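Local coordinates for putative polysaccharide binding proteins (DUF1812) (PDB 3GF8), which probably takes part in fimbrial assembly at the outer membrane as a lipoprotein of the FimB/Mfa2 family, though its exact function is not established, at residues H33-K38 against L145-K150; F154-Y159 against T223-T228; A246-E251 against Q258-R263. All coordinates share one frame; numbering follows the deposited sequence.

Contact 1. Residues H33-K38 against L145-K150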
loop_
_atom_site.group_PDB
_atom_site.type_symbol
_atom_site.label_atom_id
_atom_site.label_comp_id
_atom_site.label_asym_id
_atom_site.label_seq_id
_atom_site.Cartn_x
_atom_site.Cartn_y
_atom_site.Cartn_z
ATOM N N HIS A 33 3.066 -15.519 7.381
ATOM C CA HIS A 33 4.321 -16.288 7.374
ATOM C C HIS A 33 4.952 -16.302 5.984
ATOM O O HIS A 33 6.168 -16.335 5.882
ATOM C CB HIS A 33 4.089 -17.722 7.827
ATOM C CG HIS A 33 3.171 -18.463 6.917
ATOM N ND1 HIS A 33 1.806 -18.238 6.907
ATOM C CD2 HIS A 33 3.420 -19.342 5.918
ATOM C CE1 HIS A 33 1.254 -18.964 5.949
ATOM N NE2 HIS A 33 2.210 -19.643 5.336
ATOM N N ALA A 34 4.133 -16.246 4.926
ATOM C CA ALA A 34 4.644 -16.236 3.544
ATOM C C ALA A 34 5.258 -14.902 3.074
ATOM O O ALA A 34 6.177 -14.915 2.259
ATOM C CB ALA A 34 3.524 -16.664 2.557
ATOM N N GLN A 35 4.760 -13.772 3.581
ATOM C CA GLN A 35 5.081 -12.451 3.037
ATOM C C GLN A 35 5.730 -11.431 3.982
ATOM O O GLN A 35 6.396 -10.523 3.516
ATOM C CB GLN A 35 3.801 -11.814 2.484
ATOM C CG GLN A 35 3.192 -12.630 1.367
ATOM C CD GLN A 35 2.041 -11.938 0.692
ATOM O OE1 GLN A 35 1.988 -10.713 0.627
ATOM N NE2 GLN A 35 1.100 -12.723 0.174
ATOM N N VAL A 36 5.506 -11.526 5.289
ATOM C CA VAL A 36 5.927 -10.480 6.176
ATOM C C VAL A 36 7.189 -10.922 6.873
ATOM O O VAL A 36 7.169 -11.896 7.618
ATOM C CB VAL A 36 4.842 -10.149 7.208
ATOM C CG1 VAL A 36 5.305 -8.993 8.112
ATOM C CG2 VAL A 36 3.549 -9.777 6.514
ATOM N N ASP A 37 8.289 -10.224 6.633
ATOM C CA ASP A 37 9.554 -10.573 7.283
ATOM C C ASP A 37 10.030 -9.581 8.345
ATOM O O ASP A 37 11.144 -9.704 8.815
ATOM C CB ASP A 37 10.655 -10.831 6.249
ATOM C CG ASP A 37 11.245 -9.564 5.619
ATOM O OD1 ASP A 37 10.945 -8.382 5.987
ATOM O OD2 ASP A 37 12.081 -9.783 4.723
ATOM N N LYS A 38 9.196 -8.623 8.748
ATOM C CA LYS A 38 9.556 -7.774 9.897
ATOM C C LYS A 38 8.305 -7.179 10.480
ATOM O O LYS A 38 7.436 -6.678 9.754
ATOM C CB LYS A 38 10.534 -6.667 9.470
ATOM C CG LYS A 38 10.847 -5.607 10.574
ATOM C CD LYS A 38 11.775 -4.488 10.070
ATOM C CE LYS A 38 12.037 -3.464 11.145
ATOM N NZ LYS A 38 12.813 -2.295 10.655
ATOM N N LEU A 145 -3.141 -6.961 10.060
ATOM C CA LEU A 145 -2.277 -6.222 9.129
ATOM C C LEU A 145 -2.987 -5.888 7.836
ATOM O O LEU A 145 -3.652 -6.759 7.224
ATOM C CB LEU A 145 -1.016 -7.029 8.781
ATOM C CG LEU A 145 -0.068 -7.217 9.948
ATOM C CD1 LEU A 145 1.145 -8.140 9.553
ATOM C CD2 LEU A 145 0.342 -5.854 10.445
ATOM N N ILE A 146 -2.795 -4.641 7.418
ATOM C CA ILE A 146 -3.369 -4.087 6.198
ATOM C C ILE A 146 -2.245 -3.599 5.291
ATOM O O ILE A 146 -1.394 -2.794 5.716
ATOM C CB ILE A 146 -4.282 -2.892 6.569
ATOM C CG1 ILE A 146 -5.483 -3.393 7.402
ATOM C CG2 ILE A 146 -4.759 -2.135 5.314
ATOM C CD1 ILE A 146 -6.332 -2.313 7.861
ATOM N N ARG A 147 -2.258 -4.039 4.035
ATOM C CA ARG A 147 -1.193 -3.698 3.126
ATOM C C ARG A 147 -1.385 -2.309 2.620
ATOM O O ARG A 147 -2.477 -1.955 2.163
ATOM C CB ARG A 147 -1.084 -4.679 1.963
ATOM C CG ARG A 147 0.136 -4.422 1.127
ATOM C CD ARG A 147 0.508 -5.596 0.217
ATOM N NE ARG A 147 1.332 -5.127 -0.893
ATOM C CZ ARG A 147 1.819 -5.902 -1.847
ATOM N NH1 ARG A 147 1.553 -7.198 -1.880
ATOM N NH2 ARG A 147 2.574 -5.377 -2.788
ATOM N N ASP A 148 -0.313 -1.514 2.704
ATOM C CA ASP A 148 -0.387 -0.091 2.364
ATOM C C ASP A 148 0.286 0.260 1.031
ATOM O O ASP A 148 -0.025 1.297 0.403
ATOM C CB ASP A 148 0.274 0.733 3.487
ATOM C CG ASP A 148 -0.670 1.052 4.642
ATOM O OD1 ASP A 148 -1.877 0.725 4.589
ATOM O OD2 ASP A 148 -0.185 1.652 5.621
ATOM N N THR A 149 1.242 -0.563 0.618
ATOM C CA THR A 149 1.955 -0.327 -0.617
ATOM C C THR A 149 1.280 -1.130 -1.742
ATOM O O THR A 149 0.832 -2.270 -1.539
ATOM C CB THR A 149 3.429 -0.662 -0.480
ATOM O OG1 THR A 149 3.576 -1.933 0.141
ATOM C CG2 THR A 149 4.136 0.401 0.352
ATOM N N LYS A 150 1.190 -0.502 -2.916
ATOM C CA LYS A 150 0.407 -1.029 -4.019
ATOM C C LYS A 150 1.275 -1.092 -5.297
ATOM O O LYS A 150 1.894 -0.103 -5.719
ATOM C CB LYS A 150 -0.831 -0.148 -4.213
ATOM C CG LYS A 150 -1.663 0.009 -2.964
ATOM C CD LYS A 150 -2.368 -1.320 -2.544
ATOM C CE LYS A 150 -2.703 -1.353 -1.060
ATOM N NZ LYS A 150 -3.577 -2.530 -0.676
HETATM O O HOH W 1 0.142 -9.105 -0.323
#

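Contact 2. Residues F154-Y159 against T223-T228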
loop_
_atom_site.group_PDB
_atom_site.type_symbol
_atom_site.label_atom_id
_atom_site.label_comp_id
_atom_site.label_asym_id
_atom_site.label_seq_id
_atom_site.Cartn_x
_atom_site.Cartn_y
_atom_site.Cartn_z
ATOM N N PHE A 154 1.219 -1.494 -15.667
ATOM C CA PHE A 154 0.417 -0.867 -16.699
ATOM C C PHE A 154 0.892 -1.249 -18.094
ATOM O O PHE A 154 2.075 -1.230 -18.378
ATOM C CB PHE A 154 0.432 0.638 -16.587
ATOM C CG PHE A 154 -0.260 1.184 -15.376
ATOM C CD1 PHE A 154 -1.575 0.892 -15.119
ATOM C CD2 PHE A 154 0.383 2.059 -14.530
ATOM C CE1 PHE A 154 -2.224 1.444 -14.032
ATOM C CE2 PHE A 154 -0.275 2.619 -13.436
ATOM C CZ PHE A 154 -1.569 2.310 -13.197
ATOM N N GLY A 155 -0.069 -1.605 -18.947
ATOM C CA GLY A 155 0.137 -1.777 -20.373
ATOM C C GLY A 155 -0.734 -0.798 -21.143
ATOM O O GLY A 155 -1.845 -0.446 -20.726
ATOM N N PHE A 156 -0.233 -0.325 -22.272
ATOM C CA PHE A 156 -0.977 0.610 -23.070
ATOM C C PHE A 156 -0.934 0.109 -24.496
ATOM O O PHE A 156 0.140 -0.009 -25.055
ATOM C CB PHE A 156 -0.360 2.019 -22.955
ATOM C CG PHE A 156 -0.263 2.510 -21.545
ATOM C CD1 PHE A 156 0.821 2.190 -20.773
ATOM C CD2 PHE A 156 -1.276 3.272 -20.994
ATOM C CE1 PHE A 156 0.886 2.605 -19.460
ATOM C CE2 PHE A 156 -1.216 3.689 -19.684
ATOM C CZ PHE A 156 -0.145 3.366 -18.919
ATOM N N GLN A 157 -2.105 -0.168 -25.075
ATOM C CA GLN A 157 -2.231 -0.609 -26.465
ATOM C C GLN A 157 -3.352 0.079 -27.222
ATOM O O GLN A 157 -4.349 0.575 -26.666
ATOM C CB GLN A 157 -2.562 -2.091 -26.534
ATOM C CG GLN A 157 -1.700 -3.004 -25.728
ATOM C CD GLN A 157 -2.318 -4.406 -25.601
ATOM O OE1 GLN A 157 -3.318 -4.720 -26.255
ATOM N NE2 GLN A 157 -1.714 -5.249 -24.754
ATOM N N SER A 158 -3.203 0.044 -28.524
ATOM C CA SER A 158 -4.237 0.460 -29.433
ATOM C C SER A 158 -5.450 -0.461 -29.285
ATOM O O SER A 158 -5.313 -1.692 -29.328
ATOM C CB SER A 158 -3.702 0.362 -30.867
ATOM O OG SER A 158 -4.737 0.647 -31.784
ATOM N N TYR A 159 -6.626 0.137 -29.134
ATOM C CA TYR A 159 -7.856 -0.610 -29.043
ATOM C C TYR A 159 -8.154 -1.370 -30.330
ATOM O O TYR A 159 -8.561 -2.520 -30.279
ATOM C CB TYR A 159 -9.037 0.310 -28.744
ATOM C CG TYR A 159 -10.363 -0.408 -28.831
ATOM C CD1 TYR A 159 -10.717 -1.330 -27.874
ATOM C CD2 TYR A 159 -11.215 -0.223 -29.918
ATOM C CE1 TYR A 159 -11.893 -2.001 -27.939
ATOM C CE2 TYR A 159 -12.403 -0.907 -30.011
ATOM C CZ TYR A 159 -12.734 -1.793 -29.012
ATOM O OH TYR A 159 -13.894 -2.495 -29.057
ATOM N N THR A 223 -6.213 10.105 -7.105
ATOM C CA THR A 223 -4.886 9.697 -7.554
ATOM C C THR A 223 -4.829 9.561 -9.052
ATOM O O THR A 223 -5.639 8.879 -9.667
ATOM C CB THR A 223 -4.513 8.363 -6.901
ATOM O OG1 THR A 223 -4.605 8.524 -5.479
ATOM C CG2 THR A 223 -3.098 7.922 -7.315
ATOM N N ARG A 224 -3.859 10.222 -9.642
ATOM C CA ARG A 224 -3.791 10.358 -11.086
ATOM C C ARG A 224 -2.782 9.453 -11.735
ATOM O O ARG A 224 -1.690 9.315 -11.204
ATOM C CB ARG A 224 -3.367 11.792 -11.439
ATOM C CG ARG A 224 -4.437 12.838 -11.139
ATOM C CD ARG A 224 -4.242 14.047 -12.017
ATOM N NE ARG A 224 -3.167 14.873 -11.514
ATOM C CZ ARG A 224 -2.368 15.650 -12.242
ATOM N NH1 ARG A 224 -2.457 15.711 -13.560
ATOM N NH2 ARG A 224 -1.435 16.363 -11.619
ATOM N N LEU A 225 -3.118 8.911 -12.920
ATOM C CA LEU A 225 -2.124 8.305 -13.804
ATOM C C LEU A 225 -1.954 9.289 -14.950
ATOM O O LEU A 225 -2.926 9.633 -15.628
ATOM C CB LEU A 225 -2.567 6.934 -14.325
ATOM C CG LEU A 225 -1.722 6.308 -15.450
ATOM C CD1 LEU A 225 -0.287 5.975 -14.952
ATOM C CD2 LEU A 225 -2.386 5.053 -16.046
ATOM N N VAL A 226 -0.726 9.752 -15.149
ATOM C CA VAL A 226 -0.400 10.770 -16.149
ATOM C C VAL A 226 0.751 10.293 -17.034
ATOM O O VAL A 226 1.820 9.915 -16.548
ATOM C CB VAL A 226 0.039 12.100 -15.498
ATOM C CG1 VAL A 226 0.297 13.186 -16.589
ATOM C CG2 VAL A 226 -0.985 12.572 -14.461
ATOM N N LEU A 227 0.507 10.310 -18.338
ATOM C CA LEU A 227 1.503 10.035 -19.352
ATOM C C LEU A 227 1.882 11.330 -20.068
ATOM O O LEU A 227 1.018 12.123 -20.442
ATOM C CB LEU A 227 0.969 9.014 -20.362
ATOM C CG LEU A 227 1.110 7.545 -20.000
ATOM C CD1 LEU A 227 0.424 7.155 -18.667
ATOM C CD2 LEU A 227 0.571 6.730 -21.141
ATOM N N THR A 228 3.181 11.517 -20.291
ATOM C CA THR A 228 3.704 12.722 -20.899
ATOM C C THR A 228 4.616 12.338 -22.039
ATOM O O THR A 228 5.449 11.447 -21.920
ATOM C CB THR A 228 4.466 13.590 -19.882
ATOM O OG1 THR A 228 3.607 13.880 -18.775
ATOM C CG2 THR A 228 4.926 14.928 -20.525
#

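Contact 3. Residues A246-E251 against Q258-R263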
loop_
_atom_site.group_PDB
_atom_site.type_symbol
_atom_site.label_atom_id
_atom_site.label_comp_id
_atom_site.label_asym_id
_atom_site.label_seq_id
_atom_site.Cartn_x
_atom_site.Cartn_y
_atom_site.Cartn_z
ATOM N N ALA A 246 -12.703 2.311 -8.997
ATOM C CA ALA A 246 -14.027 2.315 -8.364
ATOM C C ALA A 246 -15.107 1.840 -9.337
ATOM O O ALA A 246 -15.999 1.123 -8.920
ATOM C CB ALA A 246 -14.382 3.729 -7.755
HETATM N N MSE A 247 -15.022 2.213 -10.619
HETATM C CA MSE A 247 -15.958 1.801 -11.678
HETATM C C MSE A 247 -15.937 0.259 -11.827
HETATM O O MSE A 247 -16.809 -0.321 -12.428
HETATM C CB MSE A 247 -15.596 2.449 -13.067
HETATM C CG MSE A 247 -15.735 4.045 -13.271
HETATM SE SE MSE A 247 -14.877 4.839 -14.974
HETATM C CE MSE A 247 -14.093 6.493 -14.294
ATOM N N THR A 248 -14.901 -0.413 -11.334
ATOM C CA THR A 248 -14.807 -1.835 -11.619
ATOM C C THR A 248 -15.657 -2.576 -10.623
ATOM O O THR A 248 -16.332 -1.962 -9.777
ATOM C CB THR A 248 -13.368 -2.348 -11.611
ATOM O OG1 THR A 248 -12.812 -2.210 -10.304
ATOM C CG2 THR A 248 -12.520 -1.583 -12.637
ATOM N N ASN A 249 -15.624 -3.895 -10.700
ATOM C CA ASN A 249 -16.452 -4.741 -9.824
ATOM C C ASN A 249 -15.717 -5.368 -8.642
ATOM O O ASN A 249 -16.157 -6.392 -8.102
ATOM C CB ASN A 249 -17.073 -5.865 -10.683
ATOM C CG ASN A 249 -15.996 -6.730 -11.442
ATOM O OD1 ASN A 249 -14.815 -6.333 -11.625
ATOM N ND2 ASN A 249 -16.427 -7.912 -11.884
ATOM N N ALA A 250 -14.585 -4.785 -8.247
ATOM C CA ALA A 250 -13.721 -5.406 -7.208
ATOM C C ALA A 250 -13.461 -6.887 -7.571
ATOM O O ALA A 250 -13.557 -7.812 -6.744
ATOM C CB ALA A 250 -14.350 -5.282 -5.843
ATOM N N GLU A 251 -13.173 -7.090 -8.842
ATOM C CA GLU A 251 -12.808 -8.400 -9.354
ATOM C C GLU A 251 -13.877 -9.444 -9.078
ATOM O O GLU A 251 -13.591 -10.593 -8.811
ATOM C CB GLU A 251 -11.426 -8.807 -8.824
ATOM C CG GLU A 251 -10.347 -7.798 -9.280
ATOM C CD GLU A 251 -8.948 -8.173 -8.822
ATOM O OE1 GLU A 251 -8.650 -9.388 -8.816
ATOM O OE2 GLU A 251 -8.159 -7.254 -8.487
ATOM N N GLN A 258 -13.095 1.049 -0.843
ATOM C CA GLN A 258 -11.928 1.086 0.055
ATOM C C GLN A 258 -11.460 -0.305 0.425
ATOM O O GLN A 258 -10.273 -0.556 0.577
ATOM C CB GLN A 258 -12.193 1.866 1.335
ATOM C CG GLN A 258 -10.885 2.075 2.174
ATOM C CD GLN A 258 -9.817 2.836 1.394
ATOM O OE1 GLN A 258 -10.061 3.944 0.956
ATOM N NE2 GLN A 258 -8.650 2.208 1.172
ATOM N N GLU A 259 -12.413 -1.212 0.577
ATOM C CA GLU A 259 -12.092 -2.560 0.926
ATOM C C GLU A 259 -11.368 -3.263 -0.188
ATOM O O GLU A 259 -10.419 -3.999 0.081
ATOM C CB GLU A 259 -13.333 -3.338 1.316
ATOM C CG GLU A 259 -12.979 -4.751 1.761
ATOM C CD GLU A 259 -14.119 -5.467 2.470
ATOM O OE1 GLU A 259 -15.250 -4.891 2.560
ATOM O OE2 GLU A 259 -13.863 -6.606 2.936
ATOM N N TYR A 260 -11.795 -3.027 -1.434
ATOM C CA TYR A 260 -11.078 -3.567 -2.582
ATOM C C TYR A 260 -9.670 -2.965 -2.671
ATOM O O TYR A 260 -8.674 -3.674 -2.834
ATOM C CB TYR A 260 -11.824 -3.286 -3.863
ATOM C CG TYR A 260 -11.085 -3.720 -5.098
ATOM C CD1 TYR A 260 -10.661 -5.029 -5.250
ATOM C CD2 TYR A 260 -10.826 -2.821 -6.134
ATOM C CE1 TYR A 260 -9.990 -5.424 -6.399
ATOM C CE2 TYR A 260 -10.192 -3.216 -7.290
ATOM C CZ TYR A 260 -9.764 -4.517 -7.410
ATOM O OH TYR A 260 -9.114 -4.900 -8.539
ATOM N N LEU A 261 -9.591 -1.650 -2.543
ATOM C CA LEU A 261 -8.292 -0.974 -2.587
ATOM C C LEU A 261 -7.306 -1.476 -1.501
ATOM O O LEU A 261 -6.088 -1.576 -1.743
ATOM C CB LEU A 261 -8.478 0.531 -2.476
ATOM C CG LEU A 261 -9.224 1.189 -3.641
ATOM C CD1 LEU A 261 -9.322 2.724 -3.380
ATOM C CD2 LEU A 261 -8.563 0.848 -4.975
ATOM N N ASP A 262 -7.820 -1.805 -0.326
ATOM C CA ASP A 262 -6.966 -2.291 0.761
ATOM C C ASP A 262 -6.602 -3.728 0.557
ATOM O O ASP A 262 -5.431 -4.128 0.772
ATOM C CB ASP A 262 -7.645 -2.193 2.119
ATOM C CG ASP A 262 -7.779 -0.782 2.607
ATOM O OD1 ASP A 262 -6.956 0.083 2.248
ATOM O OD2 ASP A 262 -8.724 -0.538 3.364
ATOM N N ARG A 263 -7.584 -4.519 0.152
ATOM C CA ARG A 263 -7.366 -5.961 0.030
ATOM C C ARG A 263 -6.490 -6.345 -1.143
ATOM O O ARG A 263 -5.716 -7.286 -1.055
ATOM C CB ARG A 263 -8.693 -6.700 -0.112
ATOM C CG ARG A 263 -9.342 -7.090 1.185
ATOM C CD ARG A 263 -10.529 -7.983 0.869
ATOM N NE ARG A 263 -11.408 -8.131 2.012
ATOM C CZ ARG A 263 -11.247 -9.019 2.986
ATOM N NH1 ARG A 263 -10.238 -9.897 2.987
ATOM N NH2 ARG A 263 -12.134 -9.036 3.971
#

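Contact 1. Residues H33-K38 against L145-K150
V36 and L145 meet methyl to methyl, V36 CG2 lying 4.2 Å from L145 CD1, and this apolar touch is the buried half of the contact. V36 is the first residue after helix 32-35 to leave helical geometry. Its CG1 is anti to the backbone N (chi1 -178°), which leaves CG2 beside the N and anti to the carbonyl carbon, pointing at L145 CD1. The backbones stay well apart, with CA atoms of V36 and L145 separated by 9.7 Å. The other half, at exposed Q35, is looser and wet. Q35 OE1 stands 4.3 Å from R147 NH1, too far for a direct bond, and one water fills the gap: it donates to Q35 OE1 at 2.6 Å and accepts from R147 NH1 at 2.8 Å, lying at the guanidinium edge in its plane. R147 is held a second time, through NE, which donates to T149 O at 3.0 Å. K150 NZ donates to R147 O at 3.1 Å; the ammonium also bonds L261 O, Q264 O and S265 OG, between helix 257-263 and strand 266-273. The contact sets the short helix leading into strand 38-44 against strand 139-158 of the beta framework, consistent with a transthyretin-clan fold, with W124 of strand 124-133 touching both Q35 and V36, and A83 of strand 75-83 packing on V36.

Contact 2. Residues F154-Y159 against T223-T228
F154 and F156 project from one side of their strand onto L225 and L227, and each ring receives a leucine methyl on a face. These are two CH-pi contacts. L225 CD2 sits over the centre of the F154 ring, 4.0 Å from its centroid and only 9° off the normal. L227 CD2 takes the same role above F156, 4.0 Å from the centroid but displaced toward the CD2-CE2 side of the ring. Plain apolar touches fill in around them: L225 CD1 is 3.7 Å from F154 CE2, while L225 CD2 also comes near the plane of the second ring, at its edge, 4.0 Å from F156 CZ. L225 can serve both rings because its CG is anti to the backbone N (chi1 170°), which places CD2 between the F154 face and the F156 edge, with CD1 beside F154. The strands themselves do not pair; their axes pass 11.5 Å apart at -51°, so these are facing layers of a beta-sandwich, consistent with the transthyretin-like clan of the family, and the four side chains lie in its interior. Aromatic and aliphatic packing continues on both sides: F271, on the sheet of 139-158, meets the F156 ring with nearly parallel planes, and I174, on the sheet of 224-229, touches F154. On the other leucine, W277 and F237 press against L227.

Contact 3. Residues A246-E251 against Q258-R263
Y260 fills the bend of the loop 246-251, its ring lying against A250 and its hydroxyl reaching E251. Along the helix, Q258 comes first and faces elsewhere: Q258 NE2 donates to D262 OD1 at 2.9 Å, meeting that oxygen from above the carboxylate plane, and D262 OD1 is also salt-bridged to R216. At Y260 the loop is engaged. With CG anti to the backbone N (chi1 175°), the ring stands out from the helix and A250 CA settles over the centre of one face in a CH-pi contact, 3.7 Å from the centroid, while A250 CB lies 3.7 Å from Y260 CG. The hydroxyl then donates to E251, Y260 OH to E251 OE2 at 2.5 Å; E251 OE2 accepts through its anti lone pair, the one away from OE1, and the carboxylate plane is turned 85° from that of the ring. This oxygen also accepts from N285 and Q264, so three donors converge on it, which would favour the charged carboxylate. T248 OG1, bonded to L245 O, stands obliquely to the ring, 4.1 Å from Y260 CE2. R263 closes the segment, its NE and NH2 both gripping E259 OE2 within the guanidinium plane, NE at 3.0 Å, in a salt bridge along the helix surface. The contact folds the loop after helix 241-246 back on helix 257-263, with W287 and H289 of strand 287-290 packing on the loop.

Overall arrangement
Strand 139-158, interrupted partway, ties contacts 1 and 2 together: 145-150 and 154-159 are successive parts of it, yet the two contact centres are about 27 Å apart and do not otherwise touch. Contact 3 adjoins contact 1, K150 NZ probably donating a hydrogen bond to L261 O at 2.9 Å, so the lysine that bonds R147 O also reaches helix 257-263; their centres lie about 18 Å apart. Contacts 2 and 3 remain separate, with nearest atoms about 8 Å apart and centres about 19 Å. The three come one after the other along the chain, and no ligand or active site is identified here.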